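PDB 4XRI: putative uncharacterized protein from Chaetomium thermophilum, which probably serves as an importin-beta nuclear transport receptor that brings cargo proteins into the nucleus and binds a small GTPase. Local coordinates for residues G192-E197 / I230-C235; M670-V675 / N708-A713; A713-F718 / I761-G766; A810-S815 / I844-S849. The protein carries 2 engineered substitutions. All coordinates share one frame; numbering follows the deposited sequence.

How the contacts relate
Contact 1 stands apart, about 56 Å or more between centres from the other three, towards the other end of a long, almost wholly helical chain, and it is the one with a surface character: a turn at a helix end meets a helix, with charged side chains around a small apolar patch. Contacts 2, 3 and 4 are buried. Contacts 2 and 3 share Ala713 and helix 711-725, which meets helix 665-682 through an isoleucine on one side and helix 754-780 through leucines and a glycine on the other. Contact 4 touches contact 3 where Leu811 packs on the backbone of 761-766. It joins methionine to threonine, with a carboxylate at its edge.

Contact 1. Residues G192-E197 / I230-C235; sequences GARKEE and IMQVVC
Val233 overlaps two neighbours with a single branch: its CG2 methyl lies 3.8 Å from Ala193 CB and 3.7 Å from Arg194 CG. A chi1 of 73° sets CG1 between the backbone N and the carbonyl carbon and leaves CG2 anti to N, and helix 224-238 thereby presents CG2 to the place where helix 182-193 gives way to a turn. Ala193 meets the methyl with its CB at the helix end. Arg194 contributes the first part of an extended chain, which runs across the valine at about a right angle, so the aliphatic part packs while the charged group is carried past. Farther out, Arg194 NE comes to 4.2 Å from Gln232 OE1, a proximity and not a bond, and the guanidinium and amide planes are turned 58° apart. The two polar groups are neighbours at an exposed border. The backbone at this corner is a type I beta turn from Arg194 to Glu197, closed by Glu197 N to Arg194 O at 3.0 Å. Lys195 NZ bridges to Glu196 OE2, a weak bond at 3.5 Å, and makes a second salt bridge to Glu236 of helix 224-238, which also accepts weakly from Gln232 NE2. Ala193 O receives Arg203 NE, tying the helix end to the following helix, 200-212. Helix 182-193 and its turn thus pack on helix 224-238 within an all-helical HEAT-repeat solenoid, where neighbouring repeats stack.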
loop_
_atom_site.group_PDB
_atom_site.type_symbol
_atom_site.label_atom_id
_atom_site.label_comp_id
_atom_site.label_asym_id
_atom_site.label_seq_id
_atom_site.Cartn_x
_atom_site.Cartn_y
_atom_site.Cartn_z
ATOM N N GLY A 192 -32.039 14.794 16.618
ATOM C CA GLY A 192 -32.663 14.116 15.502
ATOM C C GLY A 192 -32.481 12.613 15.587
ATOM O O GLY A 192 -33.280 11.854 15.049
ATOM N N ALA A 193 -31.421 12.187 16.266
ATOM C CA ALA A 193 -31.047 10.775 16.316
ATOM C C ALA A 193 -31.691 10.036 17.486
ATOM O O ALA A 193 -31.712 8.806 17.517
ATOM C CB ALA A 193 -29.532 10.642 16.391
ATOM N N ARG A 194 -32.219 10.791 18.446
ATOM C CA ARG A 194 -32.781 10.203 19.659
ATOM C C ARG A 194 -34.042 9.395 19.392
ATOM O O ARG A 194 -34.732 9.609 18.397
ATOM C CB ARG A 194 -33.072 11.294 20.690
ATOM C CG ARG A 194 -31.889 11.605 21.580
ATOM C CD ARG A 194 -32.158 12.794 22.477
ATOM N NE ARG A 194 -31.012 13.087 23.330
ATOM C CZ ARG A 194 -30.852 14.219 24.005
ATOM N NH1 ARG A 194 -31.767 15.175 23.925
ATOM N NH2 ARG A 194 -29.774 14.396 24.755
ATOM N N LYS A 195 -34.336 8.465 20.295
ATOM C CA LYS A 195 -35.504 7.603 20.152
ATOM C C LYS A 195 -36.790 8.393 20.356
ATOM O O LYS A 195 -37.870 7.950 19.970
ATOM C CB LYS A 195 -35.438 6.431 21.134
ATOM C CG LYS A 195 -35.550 6.811 22.602
ATOM C CD LYS A 195 -35.541 5.561 23.475
ATOM C CE LYS A 195 -35.597 5.897 24.956
ATOM N NZ LYS A 195 -34.429 6.711 25.389
ATOM N N GLU A 196 -36.666 9.573 20.956
ATOM C CA GLU A 196 -37.804 10.466 21.125
ATOM C C GLU A 196 -38.252 11.022 19.775
ATOM O O GLU A 196 -39.364 11.531 19.641
ATOM C CB GLU A 196 -37.464 11.608 22.084
ATOM C CG GLU A 196 -37.397 11.196 23.548
ATOM C CD GLU A 196 -36.134 10.426 23.887
ATOM O OE1 GLU A 196 -35.151 10.527 23.123
ATOM O OE2 GLU A 196 -36.127 9.720 24.918
ATOM N N GLU A 197 -37.373 10.931 18.782
ATOM C CA GLU A 197 -37.729 11.278 17.412
ATOM C C GLU A 197 -38.591 10.171 16.818
ATOM O O GLU A 197 -38.120 9.051 16.629
ATOM C CB GLU A 197 -36.476 11.505 16.560
ATOM C CG GLU A 197 -36.740 11.537 15.063
ATOM C CD GLU A 197 -37.661 12.668 14.652
ATOM O OE1 GLU A 197 -37.506 13.787 15.185
ATOM O OE2 GLU A 197 -38.545 12.436 13.800
ATOM N N ILE A 230 -22.926 12.760 23.084
ATOM C CA ILE A 230 -22.800 11.988 21.856
ATOM C C ILE A 230 -22.842 10.484 22.112
ATOM O O ILE A 230 -23.539 9.750 21.415
ATOM C CB ILE A 230 -21.496 12.344 21.125
ATOM C CG1 ILE A 230 -21.535 13.806 20.684
ATOM C CG2 ILE A 230 -21.274 11.423 19.940
ATOM C CD1 ILE A 230 -20.198 14.348 20.235
ATOM N N MET A 231 -22.107 10.030 23.122
ATOM C CA MET A 231 -22.035 8.604 23.421
ATOM C C MET A 231 -23.388 8.042 23.854
ATOM O O MET A 231 -23.720 6.898 23.537
ATOM C CB MET A 231 -20.985 8.332 24.502
ATOM C CG MET A 231 -19.553 8.614 24.055
ATOM S SD MET A 231 -19.116 7.750 22.534
ATOM C CE MET A 231 -19.102 6.054 23.104
ATOM N N GLN A 232 -24.172 8.845 24.567
ATOM C CA GLN A 232 -25.478 8.390 25.030
ATOM C C GLN A 232 -26.410 8.092 23.861
ATOM O O GLN A 232 -27.047 7.043 23.824
ATOM C CB GLN A 232 -26.115 9.423 25.963
ATOM C CG GLN A 232 -27.391 8.946 26.656
ATOM C CD GLN A 232 -28.632 9.114 25.798
ATOM O OE1 GLN A 232 -28.725 10.043 24.994
ATOM N NE2 GLN A 232 -29.588 8.207 25.957
ATOM N N VAL A 233 -26.480 9.014 22.905
ATOM C CA VAL A 233 -27.388 8.863 21.777
ATOM C C VAL A 233 -26.912 7.762 20.830
ATOM O O VAL A 233 -27.723 7.075 20.214
ATOM C CB VAL A 233 -27.563 10.199 20.997
ATOM C CG1 VAL A 233 -26.336 10.539 20.177
ATOM C CG2 VAL A 233 -28.788 10.127 20.105
ATOM N N VAL A 234 -25.598 7.580 20.729
ATOM C CA VAL A 234 -25.052 6.555 19.846
ATOM C C VAL A 234 -25.345 5.168 20.411
ATOM O O VAL A 234 -25.784 4.272 19.690
ATOM C CB VAL A 234 -23.531 6.714 19.643
ATOM C CG1 VAL A 234 -22.961 5.503 18.925
ATOM C CG2 VAL A 234 -23.225 7.981 18.859
ATOM N N CYS A 235 -25.100 5.004 21.707
ATOM C CA CYS A 235 -25.348 3.738 22.387
ATOM C C CYS A 235 -26.826 3.372 22.327
ATOM O O CYS A 235 -27.189 2.211 22.125
ATOM C CB CYS A 235 -24.876 3.809 23.842
ATOM S SG CYS A 235 -23.075 3.830 24.041
#

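Contact 2. Residues M670-V675 / N708-A713; sequences MAIGLV and NQFKPA
Ile672 carries the contact with two branches that go to different partners. Its CG2 methyl sits 3.6 Å from Ala713 O and 4.0 Å from Ala713 CB, while Ile672 CD1 reaches 3.9 Å to Phe710 CB and 4.1 Å to Phe710 CD1. The split follows from chi1 at -60°, which turns CG1 away from the carbonyl carbon and CG2 away from the backbone N, spreading the branches over the turn and the first part of helix 711-725. With an alanine here, Phe710 and Ala713 would probably lose both methyls that pack on them, opening a gap. The principle illustrated is that of the HEAT-repeat solenoid, in which successive repeats stack their helices side by side; here helix 665-682 lies against the beginning of helix 711-725, and Ile672 also touches Leu659 of helix 648-660. Phe710 is placed in turn by its surroundings. Gln709 CG lies 3.6 Å above the plane of the Phe710 ring, over its centre, and the Phe710 side chain also touches Pro665, Cys668 and Ser669 of helix 665-682. Asn708 precedes the turn into the helix, and its OD1 makes a capping bond with Phe710 N at 2.9 Å, nearly straight at 159°, the donor tilted 34° from the carbonyl plane. Asn708 is held outside the turn as well, ND2 giving to Asn700 OD1 and the backbone O accepting from Tyr759 OH.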
loop_
_atom_site.group_PDB
_atom_site.type_symbol
_atom_site.label_atom_id
_atom_site.label_comp_id
_atom_site.label_asym_id
_atom_site.label_seq_id
_atom_site.Cartn_x
_atom_site.Cartn_y
_atom_site.Cartn_z
ATOM N N MET A 670 13.835 0.824 -14.031
ATOM C CA MET A 670 14.574 -0.428 -14.157
ATOM C C MET A 670 15.833 -0.242 -14.998
ATOM O O MET A 670 16.876 -0.831 -14.715
ATOM C CB MET A 670 13.687 -1.511 -14.774
ATOM C CG MET A 670 14.351 -2.868 -14.878
ATOM S SD MET A 670 14.698 -3.604 -13.269
ATOM C CE MET A 670 13.057 -4.122 -12.772
ATOM N N ALA A 671 15.721 0.576 -16.040
ATOM C CA ALA A 671 16.847 0.861 -16.919
ATOM C C ALA A 671 17.962 1.584 -16.173
ATOM O O ALA A 671 19.140 1.284 -16.361
ATOM C CB ALA A 671 16.387 1.690 -18.118
ATOM N N ILE A 672 17.582 2.546 -15.339
ATOM C CA ILE A 672 18.542 3.284 -14.527
ATOM C C ILE A 672 19.251 2.342 -13.562
ATOM O O ILE A 672 20.459 2.435 -13.360
ATOM C CB ILE A 672 17.860 4.413 -13.740
ATOM C CG1 ILE A 672 17.197 5.397 -14.705
ATOM C CG2 ILE A 672 18.867 5.126 -12.853
ATOM C CD1 ILE A 672 16.265 6.379 -14.022
ATOM N N GLY A 673 18.485 1.425 -12.980
ATOM C CA GLY A 673 19.032 0.409 -12.101
ATOM C C GLY A 673 19.976 -0.504 -12.862
ATOM O O GLY A 673 20.986 -0.960 -12.324
ATOM N N LEU A 674 19.650 -0.771 -14.122
ATOM C CA LEU A 674 20.493 -1.609 -14.969
ATOM C C LEU A 674 21.836 -0.945 -15.254
ATOM O O LEU A 674 22.860 -1.621 -15.351
ATOM C CB LEU A 674 19.781 -1.937 -16.286
ATOM C CG LEU A 674 19.332 -3.387 -16.478
ATOM C CD1 LEU A 674 20.526 -4.331 -16.397
ATOM C CD2 LEU A 674 18.273 -3.765 -15.450
ATOM N N VAL A 675 21.831 0.378 -15.396
ATOM C CA VAL A 675 23.070 1.116 -15.627
ATOM C C VAL A 675 23.980 0.990 -14.414
ATOM O O VAL A 675 25.190 0.805 -14.546
ATOM C CB VAL A 675 22.813 2.607 -15.921
ATOM C CG1 VAL A 675 24.135 3.338 -16.138
ATOM C CG2 VAL A 675 21.919 2.758 -17.142
ATOM N N ASN A 708 11.195 15.195 -9.639
ATOM C CA ASN A 708 11.476 14.114 -10.587
ATOM C C ASN A 708 11.622 12.770 -9.896
ATOM O O ASN A 708 12.546 12.578 -9.100
ATOM C CB ASN A 708 12.754 14.440 -11.382
ATOM C CG ASN A 708 12.973 13.522 -12.591
ATOM O OD1 ASN A 708 12.515 12.380 -12.637
ATOM N ND2 ASN A 708 13.686 14.035 -13.579
ATOM N N GLN A 709 10.720 11.848 -10.223
ATOM C CA GLN A 709 10.683 10.554 -9.563
ATOM C C GLN A 709 11.933 9.720 -9.835
ATOM O O GLN A 709 12.266 8.820 -9.063
ATOM C CB GLN A 709 9.436 9.779 -9.995
ATOM C CG GLN A 709 9.483 9.244 -11.420
ATOM C CD GLN A 709 8.190 8.575 -11.839
ATOM O OE1 GLN A 709 7.934 7.421 -11.498
ATOM N NE2 GLN A 709 7.365 9.303 -12.578
ATOM N N PHE A 710 12.626 10.023 -10.926
ATOM C CA PHE A 710 13.787 9.238 -11.325
ATOM C C PHE A 710 15.088 9.770 -10.732
ATOM O O PHE A 710 16.099 9.067 -10.726
ATOM C CB PHE A 710 13.912 9.198 -12.852
ATOM C CG PHE A 710 12.684 8.694 -13.553
ATOM C CD1 PHE A 710 12.319 7.361 -13.472
ATOM C CD2 PHE A 710 11.903 9.554 -14.306
ATOM C CE1 PHE A 710 11.189 6.897 -14.120
ATOM C CE2 PHE A 710 10.773 9.095 -14.959
ATOM C CZ PHE A 710 10.418 7.766 -14.866
ATOM N N LYS A 711 15.063 11.002 -10.234
ATOM C CA LYS A 711 16.292 11.678 -9.815
ATOM C C LYS A 711 17.103 10.954 -8.720
ATOM O O LYS A 711 18.317 10.845 -8.850
ATOM C CB LYS A 711 15.984 13.100 -9.348
ATOM C CG LYS A 711 17.238 13.937 -9.090
ATOM C CD LYS A 711 16.917 15.372 -8.697
ATOM C CE LYS A 711 16.449 16.184 -9.889
ATOM N NZ LYS A 711 16.253 17.612 -9.534
ATOM N N PRO A 712 16.447 10.444 -7.650
ATOM C CA PRO A 712 17.249 9.750 -6.629
ATOM C C PRO A 712 18.090 8.599 -7.180
ATOM O O PRO A 712 19.265 8.482 -6.828
ATOM C CB PRO A 712 16.188 9.223 -5.652
ATOM C CG PRO A 712 15.065 10.184 -5.775
ATOM C CD PRO A 712 15.039 10.567 -7.228
ATOM N N ALA A 713 17.501 7.770 -8.035
ATOM C CA ALA A 713 18.218 6.641 -8.620
ATOM C C ALA A 713 19.256 7.115 -9.637
ATOM O O ALA A 713 20.303 6.491 -9.808
ATOM C CB ALA A 713 17.248 5.676 -9.267
#

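Contact 3. Residues A713-F718 / I761-G766; sequences AILQCF and ISLREG
Apolar packing between Leu715 and Leu763 forms one half of this contact. Their CD1 methyls meet at 3.6 Å. Leu763 reaches the partner because a chi1 of 179° sends its side chain across towards helix 711-725, whereas Leu715 CB already points at the other helix. The second half is side chain against bare backbone. Gly766 offers no side chain, and Leu715 CB settles 3.6 Å from Gly766 O. The closeness is marked: the CA atoms of Gln716 and Gly766 are 4.4 Å apart, and the axes of 713-718 and 761-766 approach to 7.9 Å. A beta carbon at Gly766 would point at the other helix, tight against Leu715 CB and crowded by Leu763 O, so its absence probably allows the close approach. Polar bonds lie away from the interface and tie helix 754-780 to other parts of the chain: Arg764 reaches Ala744 O and Ser800 OG, and Glu765 OE2 meets Ser808 OG. Phe718, farther along helix 711-725, packs on Met694 and Leu698 of helix 690-701. The nearly parallel run of 713-718 and 761-766, 14° apart, with further helices beside them, is typical of the stacked helix layers of a HEAT-repeat solenoid.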
loop_
_atom_site.group_PDB
_atom_site.type_symbol
_atom_site.label_atom_id
_atom_site.label_comp_id
_atom_site.label_asym_id
_atom_site.label_seq_id
_atom_site.Cartn_x
_atom_site.Cartn_y
_atom_site.Cartn_z
ATOM N N ALA A 713 17.501 7.770 -8.035
ATOM C CA ALA A 713 18.218 6.641 -8.620
ATOM C C ALA A 713 19.256 7.115 -9.637
ATOM O O ALA A 713 20.303 6.491 -9.808
ATOM C CB ALA A 713 17.248 5.676 -9.267
ATOM N N ILE A 714 18.960 8.224 -10.307
ATOM C CA ILE A 714 19.873 8.793 -11.297
ATOM C C ILE A 714 21.149 9.315 -10.633
ATOM O O ILE A 714 22.252 9.162 -11.164
ATOM C CB ILE A 714 19.194 9.931 -12.089
ATOM C CG1 ILE A 714 18.177 9.353 -13.074
ATOM C CG2 ILE A 714 20.217 10.770 -12.838
ATOM C CD1 ILE A 714 17.370 10.406 -13.801
ATOM N N LEU A 715 20.991 9.914 -9.456
ATOM C CA LEU A 715 22.134 10.426 -8.707
ATOM C C LEU A 715 22.989 9.284 -8.178
ATOM O O LEU A 715 24.215 9.339 -8.237
ATOM C CB LEU A 715 21.671 11.316 -7.555
ATOM C CG LEU A 715 20.814 12.514 -7.969
ATOM C CD1 LEU A 715 20.543 13.408 -6.777
ATOM C CD2 LEU A 715 21.475 13.295 -9.103
ATOM N N GLN A 716 22.329 8.249 -7.662
ATOM C CA GLN A 716 23.017 7.034 -7.237
ATOM C C GLN A 716 23.802 6.466 -8.410
ATOM O O GLN A 716 24.928 5.992 -8.259
ATOM C CB GLN A 716 22.025 5.992 -6.706
ATOM C CG GLN A 716 22.655 4.645 -6.405
ATOM C CD GLN A 716 21.625 3.568 -6.091
ATOM O OE1 GLN A 716 20.561 3.842 -5.532
ATOM N NE2 GLN A 716 21.943 2.333 -6.459
ATOM N N CYS A 717 23.191 6.539 -9.587
ATOM C CA CYS A 717 23.807 6.068 -10.815
ATOM C C CYS A 717 25.067 6.865 -11.159
ATOM O O CYS A 717 26.071 6.293 -11.596
ATOM C CB CYS A 717 22.799 6.150 -11.957
ATOM S SG CYS A 717 23.194 5.132 -13.361
ATOM N N PHE A 718 25.005 8.181 -10.959
ATOM C CA PHE A 718 26.168 9.051 -11.142
ATOM C C PHE A 718 27.349 8.550 -10.321
ATOM O O PHE A 718 28.488 8.559 -10.779
ATOM C CB PHE A 718 25.847 10.499 -10.750
ATOM C CG PHE A 718 24.996 11.230 -11.750
ATOM C CD1 PHE A 718 24.899 10.791 -13.061
ATOM C CD2 PHE A 718 24.301 12.369 -11.377
ATOM C CE1 PHE A 718 24.117 11.473 -13.976
ATOM C CE2 PHE A 718 23.519 13.053 -12.287
ATOM C CZ PHE A 718 23.426 12.603 -13.588
ATOM N N ILE A 761 14.469 12.108 1.546
ATOM C CA ILE A 761 15.370 11.155 2.186
ATOM C C ILE A 761 16.014 10.268 1.126
ATOM O O ILE A 761 17.227 10.061 1.121
ATOM C CB ILE A 761 14.645 10.271 3.215
ATOM C CG1 ILE A 761 14.220 11.094 4.430
ATOM C CG2 ILE A 761 15.540 9.120 3.654
ATOM C CD1 ILE A 761 13.500 10.279 5.481
ATOM N N SER A 762 15.188 9.759 0.220
ATOM C CA SER A 762 15.673 8.935 -0.877
ATOM C C SER A 762 16.610 9.721 -1.788
ATOM O O SER A 762 17.638 9.205 -2.229
ATOM C CB SER A 762 14.503 8.381 -1.688
ATOM O OG SER A 762 14.966 7.676 -2.825
ATOM N N LEU A 763 16.238 10.964 -2.076
ATOM C CA LEU A 763 17.030 11.828 -2.942
ATOM C C LEU A 763 18.424 12.051 -2.368
ATOM O O LEU A 763 19.428 11.957 -3.078
ATOM C CB LEU A 763 16.326 13.172 -3.142
ATOM C CG LEU A 763 17.046 14.208 -4.006
ATOM C CD1 LEU A 763 17.169 13.712 -5.434
ATOM C CD2 LEU A 763 16.307 15.535 -3.961
ATOM N N ARG A 764 18.477 12.340 -1.074
ATOM C CA ARG A 764 19.737 12.649 -0.409
ATOM C C ARG A 764 20.601 11.406 -0.233
ATOM O O ARG A 764 21.823 11.504 -0.132
ATOM C CB ARG A 764 19.471 13.321 0.936
ATOM C CG ARG A 764 18.889 14.722 0.776
ATOM C CD ARG A 764 18.733 15.447 2.098
ATOM N NE ARG A 764 18.549 16.881 1.881
ATOM C CZ ARG A 764 18.642 17.804 2.834
ATOM N NH1 ARG A 764 18.470 19.085 2.536
ATOM N NH2 ARG A 764 18.910 17.445 4.081
ATOM N N GLU A 765 19.962 10.241 -0.203
ATOM C CA GLU A 765 20.691 8.982 -0.311
ATOM C C GLU A 765 21.429 8.963 -1.641
ATOM O O GLU A 765 22.613 8.627 -1.708
ATOM C CB GLU A 765 19.748 7.778 -0.210
ATOM C CG GLU A 765 19.230 7.488 1.183
ATOM C CD GLU A 765 18.312 6.280 1.210
ATOM O OE1 GLU A 765 18.399 5.445 0.284
ATOM O OE2 GLU A 765 17.498 6.170 2.152
ATOM N N GLY A 766 20.710 9.337 -2.695
ATOM C CA GLY A 766 21.264 9.413 -4.032
ATOM C C GLY A 766 22.406 10.402 -4.129
ATOM O O GLY A 766 23.461 10.076 -4.671
#

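Contact 4. Residues A810-S815 / I844-S849; sequences ALMRAS and IRETRS
Met812 and Thr847 form a small, buried side-chain packing contact between helices 809-825 and 838-849, near the C-terminal end of the solenoid. Met812 CB lies 3.9 Å from Thr847 CG2, and the methyl Met812 CE, at the end of the chain, comes to 4.0 Å from Thr847 OG1. The methionine thus touches the threonine near its root and again at its end. It can do so because the chain is bent at both outer torsions (chi2 -47°, chi3 -67°), which turns CE round past CB towards the threonine hydroxyl. Thr847 gives its CG2 to Met812 CB, while OG1 keeps a hydrogen bond to Met843 O one turn earlier, so the hydroxyl beside a thioether methyl is buried but not without a partner. Packing of helix on helix from repeat to repeat builds the HEAT solenoid, and this contact is consistent with that; Met812 also rests on Ile801 of helix 791-802. At the border, Met812 CE comes 4.3 Å from Glu846 OE1, but the carboxylate finds its partner in Arg807, with which it makes a salt bridge. Within helix 809-825, Ser815 OG gives a short 2.6 Å bond to Leu811 O, which Ser815 N reaches at 3.0 Å from the opposite face of the carbonyl plane. Ser849 OG likewise bonds to Arg845 O, one turn back. Arg813, pointing away from Thr847's helix at its root, donates from NH1 to Thr857 OG1, joining helix 809-825 to helix 855-872.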
loop_
_atom_site.group_PDB
_atom_site.type_symbol
_atom_site.label_atom_id
_atom_site.label_comp_id
_atom_site.label_asym_id
_atom_site.label_seq_id
_atom_site.Cartn_x
_atom_site.Cartn_y
_atom_site.Cartn_z
ATOM N N ALA A 810 20.185 3.965 5.545
ATOM C CA ALA A 810 21.009 4.055 4.345
ATOM C C ALA A 810 21.613 5.446 4.176
ATOM O O ALA A 810 22.764 5.587 3.765
ATOM C CB ALA A 810 20.191 3.685 3.117
ATOM N N LEU A 811 20.830 6.469 4.501
ATOM C CA LEU A 811 21.283 7.849 4.362
ATOM C C LEU A 811 22.406 8.158 5.347
ATOM O O LEU A 811 23.395 8.804 4.995
ATOM C CB LEU A 811 20.120 8.819 4.568
ATOM C CG LEU A 811 20.463 10.309 4.518
ATOM C CD1 LEU A 811 21.176 10.655 3.219
ATOM C CD2 LEU A 811 19.208 11.155 4.686
ATOM N N MET A 812 22.254 7.683 6.579
ATOM C CA MET A 812 23.267 7.904 7.603
ATOM C C MET A 812 24.524 7.100 7.295
ATOM O O MET A 812 25.638 7.571 7.516
ATOM C CB MET A 812 22.727 7.544 8.988
ATOM C CG MET A 812 21.474 8.317 9.377
ATOM S SD MET A 812 21.592 10.089 9.054
ATOM C CE MET A 812 22.854 10.577 10.229
ATOM N N ARG A 813 24.339 5.889 6.780
ATOM C CA ARG A 813 25.467 5.057 6.376
ATOM C C ARG A 813 26.262 5.735 5.264
ATOM O O ARG A 813 27.484 5.877 5.356
ATOM C CB ARG A 813 24.988 3.676 5.920
ATOM C CG ARG A 813 26.115 2.748 5.488
ATOM C CD ARG A 813 25.653 1.305 5.358
ATOM N NE ARG A 813 24.662 1.127 4.299
ATOM C CZ ARG A 813 23.363 0.941 4.508
ATOM N NH1 ARG A 813 22.884 0.907 5.744
ATOM N NH2 ARG A 813 22.542 0.784 3.479
ATOM N N ALA A 814 25.555 6.161 4.220
ATOM C CA ALA A 814 26.170 6.850 3.089
ATOM C C ALA A 814 26.892 8.120 3.528
ATOM O O ALA A 814 27.945 8.467 2.990
ATOM C CB ALA A 814 25.120 7.183 2.041
ATOM N N SER A 815 26.315 8.806 4.510
ATOM C CA SER A 815 26.902 10.029 5.048
ATOM C C SER A 815 28.220 9.737 5.752
ATOM O O SER A 815 29.214 10.434 5.542
ATOM C CB SER A 815 25.932 10.711 6.012
ATOM O OG SER A 815 24.729 11.065 5.354
ATOM N N ILE A 844 28.318 11.370 13.850
ATOM C CA ILE A 844 28.961 10.063 13.809
ATOM C C ILE A 844 28.640 9.248 15.051
ATOM O O ILE A 844 28.288 8.070 14.959
ATOM C CB ILE A 844 30.483 10.197 13.685
ATOM C CG1 ILE A 844 30.831 10.999 12.436
ATOM C CG2 ILE A 844 31.142 8.825 13.653
ATOM C CD1 ILE A 844 32.300 11.241 12.286
ATOM N N ARG A 845 28.765 9.883 16.212
ATOM C CA ARG A 845 28.499 9.215 17.479
ATOM C C ARG A 845 27.067 8.697 17.545
ATOM O O ARG A 845 26.826 7.586 18.013
ATOM C CB ARG A 845 28.766 10.155 18.653
ATOM C CG ARG A 845 28.559 9.501 20.006
ATOM C CD ARG A 845 28.364 10.529 21.101
ATOM N NE ARG A 845 27.680 9.954 22.255
ATOM C CZ ARG A 845 26.364 9.783 22.330
ATOM N NH1 ARG A 845 25.823 9.251 23.419
ATOM N NH2 ARG A 845 25.587 10.139 21.316
ATOM N N GLU A 846 26.121 9.502 17.067
ATOM C CA GLU A 846 24.721 9.090 17.025
ATOM C C GLU A 846 24.543 7.873 16.127
ATOM O O GLU A 846 23.765 6.969 16.430
ATOM C CB GLU A 846 23.828 10.230 16.529
ATOM C CG GLU A 846 22.357 9.850 16.433
ATOM C CD GLU A 846 21.559 10.808 15.574
ATOM O OE1 GLU A 846 21.999 11.097 14.440
ATOM O OE2 GLU A 846 20.494 11.272 16.031
ATOM N N THR A 847 25.277 7.859 15.022
ATOM C CA THR A 847 25.153 6.802 14.031
ATOM C C THR A 847 25.738 5.493 14.546
ATOM O O THR A 847 25.162 4.424 14.343
ATOM C CB THR A 847 25.855 7.179 12.716
ATOM O OG1 THR A 847 25.559 8.541 12.383
ATOM C CG2 THR A 847 25.391 6.272 11.586
ATOM N N ARG A 848 26.885 5.576 15.214
ATOM C CA ARG A 848 27.539 4.373 15.711
ATOM C C ARG A 848 26.817 3.817 16.937
ATOM O O ARG A 848 26.887 2.621 17.215
ATOM C CB ARG A 848 29.014 4.649 16.032
ATOM C CG ARG A 848 29.279 5.631 17.167
ATOM C CD ARG A 848 30.780 5.760 17.415
ATOM N NE ARG A 848 31.100 6.564 18.592
ATOM C CZ ARG A 848 31.682 7.760 18.551
ATOM N NH1 ARG A 848 32.007 8.303 17.387
ATOM N NH2 ARG A 848 31.939 8.411 19.678
ATOM N N SER A 849 26.102 4.681 17.651
ATOM C CA SER A 849 25.469 4.288 18.907
ATOM C C SER A 849 24.023 3.820 18.747
ATOM O O SER A 849 23.403 3.377 19.714
ATOM C CB SER A 849 25.520 5.444 19.906
ATOM O OG SER A 849 26.856 5.762 20.251
#